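Local coordinates for immunity protein 52 domain-containing protein (Burkholderia pseudomallei K96243, PDB 4RHO) that is of unknown function but belongs to the Imm52 family and so probably acts as an immunity protein against a bacterial toxin, at residues Gly214-Thr217 and Gly218-Ile221; Val231-Pro234 and Glu235-Ala238. All blocks are in the same frame, centred on the assembly; numbering follows the deposited sequence.

Contact 1: residues Gly214-Thr217 and Gly218-Ile221; sequences GKQT and GTII
Gln216 reaches forward along its own strand to Gly218, two residues on, and its amide nitrogen makes the side-chain contact of this stretch. With CG anti to the backbone N (chi1 -178°) and the chain extended beyond it, the amide is carried past Thr217. Gln216 NE2 then donates to Gly218 O at 3.1 Å, a moderately bent bond of 151° at the hydrogen. The carbonyl oxygen lies close to the plane of the amide, but the nitrogen sits above the carbonyl plane, well off a lone-pair direction. Closer to the backbone, Gln216 CG packs 3.3 Å from Gly218 O, so the glycine carbonyl meets both the aliphatic part and the end of the glutamine. The same NE2 lies 2.8 Å from Thr219 OG1, a hydroxyl already bonded to the backbone of Lys194 and Ile196.

Thr217 comes next, and here the strand changes its step. Thr217 and Gly218 both face Val210 on the neighbouring strand of the 206-222 beta hairpin, which is a classic beta bulge. Thr217 has the helix-like psi of -41° that such a bulge puts into an otherwise extended chain. The side chain of Thr217 rests on Ala212 and Tyr191, while Gln216 lies against Pro209 and Val195. Gly218, the second bulge residue, is buried; beyond it Thr219 pairs through its backbone with Leu192 on strand 189-192, and Ile220 with Ile208 on the hairpin partner.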
# COMPACT_ATOMS: atom_id res chain seq x y z
N GLY A 214 3.56 -20.94 -10.64
CA GLY A 214 4.63 -21.71 -11.26
C GLY A 214 5.68 -20.91 -12.02
O GLY A 214 6.39 -21.47 -12.87
N LYS A 215 5.84 -19.61 -11.69
CA LYS A 215 6.88 -18.78 -12.33
C LYS A 215 7.10 -17.47 -11.55
O LYS A 215 6.26 -17.09 -10.73
CB LYS A 215 6.51 -18.46 -13.80
CG LYS A 215 5.39 -17.44 -13.96
CD LYS A 215 5.17 -17.06 -15.43
CE LYS A 215 4.23 -15.88 -15.59
NZ LYS A 215 4.82 -14.62 -15.05
N GLN A 216 8.22 -16.78 -11.83
CA GLN A 216 8.48 -15.48 -11.24
C GLN A 216 7.55 -14.44 -11.84
O GLN A 216 7.59 -14.20 -13.05
CB GLN A 216 9.95 -15.06 -11.42
CG GLN A 216 10.28 -13.71 -10.78
CD GLN A 216 11.74 -13.35 -10.88
OE1 GLN A 216 12.60 -14.20 -11.14
NE2 GLN A 216 12.06 -12.11 -10.59
N THR A 217 6.65 -13.90 -11.03
CA THR A 217 5.67 -12.92 -11.48
C THR A 217 6.32 -11.53 -11.61
O THR A 217 6.04 -10.80 -12.57
CB THR A 217 4.47 -12.89 -10.52
OG1 THR A 217 3.97 -14.22 -10.38
CG2 THR A 217 3.36 -11.97 -11.00
N GLY A 218 7.16 -11.17 -10.65
CA GLY A 218 7.82 -9.88 -10.63
C GLY A 218 9.03 -9.82 -9.74
O GLY A 218 9.56 -10.85 -9.32
N THR A 219 9.52 -8.61 -9.48
CA THR A 219 10.70 -8.42 -8.65
C THR A 219 10.52 -7.21 -7.76
O THR A 219 10.06 -6.17 -8.22
CB THR A 219 11.98 -8.27 -9.54
OG1 THR A 219 12.00 -9.29 -10.53
CG2 THR A 219 13.28 -8.30 -8.73
N ILE A 220 10.89 -7.33 -6.47
CA ILE A 220 10.95 -6.18 -5.58
C ILE A 220 12.36 -5.60 -5.60
O ILE A 220 13.33 -6.34 -5.35
CB ILE A 220 10.51 -6.55 -4.13
CG1 ILE A 220 9.08 -7.11 -4.11
CG2 ILE A 220 10.64 -5.33 -3.18
CD1 ILE A 220 8.67 -7.74 -2.78
N ILE A 221 12.49 -4.34 -5.97
CA ILE A 221 13.78 -3.67 -6.02
C ILE A 221 14.01 -2.90 -4.72
O ILE A 221 13.18 -2.07 -4.35
CB ILE A 221 13.87 -2.75 -7.26
CG1 ILE A 221 13.37 -3.48 -8.53
CG2 ILE A 221 15.31 -2.22 -7.44
CD1 ILE A 221 12.97 -2.55 -9.66

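Contact 2: residues Val231-Pro234 and Glu235-Ala238; sequences VDNP and EHVA
Asn233 is the N-cap of helix 234-249 and lays its amide over the ring of His236. In the capping bond Asn233 OD1 accepts from Glu235 N at 3.0 Å, bent to 142° at the hydrogen, with the donor tilted from the side-chain carbonyl plane. Having CG anti to the backbone N (chi1 -170°) folds the amide back over the helix end. Amide and imidazole are stacked with their planes 30° apart: Asn233 ND2 stands over one face near the rim, 3.1 Å from His236 NE2, at an angle too poor for a hydrogen bond. Asn233 CB completes the overlap with a CH-pi contact, 3.9 Å from the ring centroid.

Backbone bonds begin the helix proper, Val237 N to Asn233 O at 3.2 Å and Ala238 N to Pro234 O at 2.9 Å. Val237 CG2 packs 3.5 Å from Val231 O. Farther out, His236 ND1 is hydrogen-bonded to Ser230 N, which helps fix the rotation of the ring, and Phe229 meets that ring with its plane inclined.

With Ser230 N as donor, ND1 would act as acceptor, consistent with the Asn233 amide stacking on a neutral imidazole protonated on NE2.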
# COMPACT_ATOMS: atom_id res chain seq x y z
N VAL A 231 13.87 9.68 4.27
CA VAL A 231 13.82 10.75 3.26
C VAL A 231 14.81 11.86 3.67
O VAL A 231 15.34 12.55 2.80
CB VAL A 231 12.38 11.30 3.08
CG1 VAL A 231 12.34 12.40 2.03
CG2 VAL A 231 11.41 10.18 2.72
N ASP A 232 15.12 11.95 4.98
CA ASP A 232 16.05 12.95 5.51
C ASP A 232 17.53 12.53 5.29
O ASP A 232 18.44 13.35 5.47
CB ASP A 232 15.79 13.19 7.01
CG ASP A 232 14.41 13.75 7.31
OD1 ASP A 232 13.80 14.36 6.40
OD2 ASP A 232 13.96 13.64 8.48
N ASN A 233 17.76 11.26 4.91
CA ASN A 233 19.12 10.77 4.64
C ASN A 233 19.48 10.95 3.14
O ASN A 233 18.92 10.27 2.27
CB ASN A 233 19.25 9.28 5.05
CG ASN A 233 20.68 8.76 5.02
OD1 ASN A 233 21.56 9.29 4.34
ND2 ASN A 233 20.92 7.69 5.75
N PRO A 234 20.42 11.89 2.81
CA PRO A 234 20.73 12.15 1.38
C PRO A 234 21.33 10.92 0.67
O PRO A 234 21.20 10.80 -0.55
CB PRO A 234 21.73 13.31 1.44
CG PRO A 234 22.24 13.32 2.84
CD PRO A 234 21.14 12.82 3.70
N GLU A 235 21.97 10.00 1.43
CA GLU A 235 22.54 8.77 0.85
C GLU A 235 21.42 7.81 0.40
O GLU A 235 21.52 7.21 -0.67
CB GLU A 235 23.48 8.07 1.85
CG GLU A 235 24.75 8.86 2.14
CD GLU A 235 25.78 8.12 2.99
OE1 GLU A 235 25.74 6.87 3.02
OE2 GLU A 235 26.67 8.80 3.56
N HIS A 236 20.36 7.68 1.22
CA HIS A 236 19.22 6.81 0.88
C HIS A 236 18.50 7.34 -0.37
O HIS A 236 18.17 6.55 -1.27
CB HIS A 236 18.23 6.72 2.06
CG HIS A 236 18.79 6.01 3.26
ND1 HIS A 236 18.04 5.84 4.41
CD2 HIS A 236 20.01 5.45 3.44
CE1 HIS A 236 18.82 5.18 5.25
NE2 HIS A 236 20.02 4.92 4.71
N VAL A 237 18.31 8.66 -0.45
CA VAL A 237 17.65 9.29 -1.60
C VAL A 237 18.54 9.13 -2.87
O VAL A 237 18.03 8.77 -3.93
CB VAL A 237 17.32 10.79 -1.31
CG1 VAL A 237 16.81 11.49 -2.57
CG2 VAL A 237 16.31 10.92 -0.17
N ALA A 238 19.87 9.34 -2.73
CA ALA A 238 20.79 9.29 -3.87
C ALA A 238 20.84 7.89 -4.51
O ALA A 238 20.91 7.79 -5.74
CB ALA A 238 22.19 9.70 -3.42

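Overall arrangement
The two contacts come in series along the C-terminal part of the chain. Contact 1 lies on strand 215-222, second from one end of the antiparallel sheet, where it pairs with the outermost strand 206-212 on one flank and with 189-192 on the other. A loop then leads to contact 2 at the start of helix 234-249, the next regular element and the last helix in the chain. Their centres are 27 Å apart and their nearest atoms about 10 Å, so neither touches the other. One shapes an edge hairpin of the sheet, the other the beginning of the last helix, and both belong to the Imm52 family region.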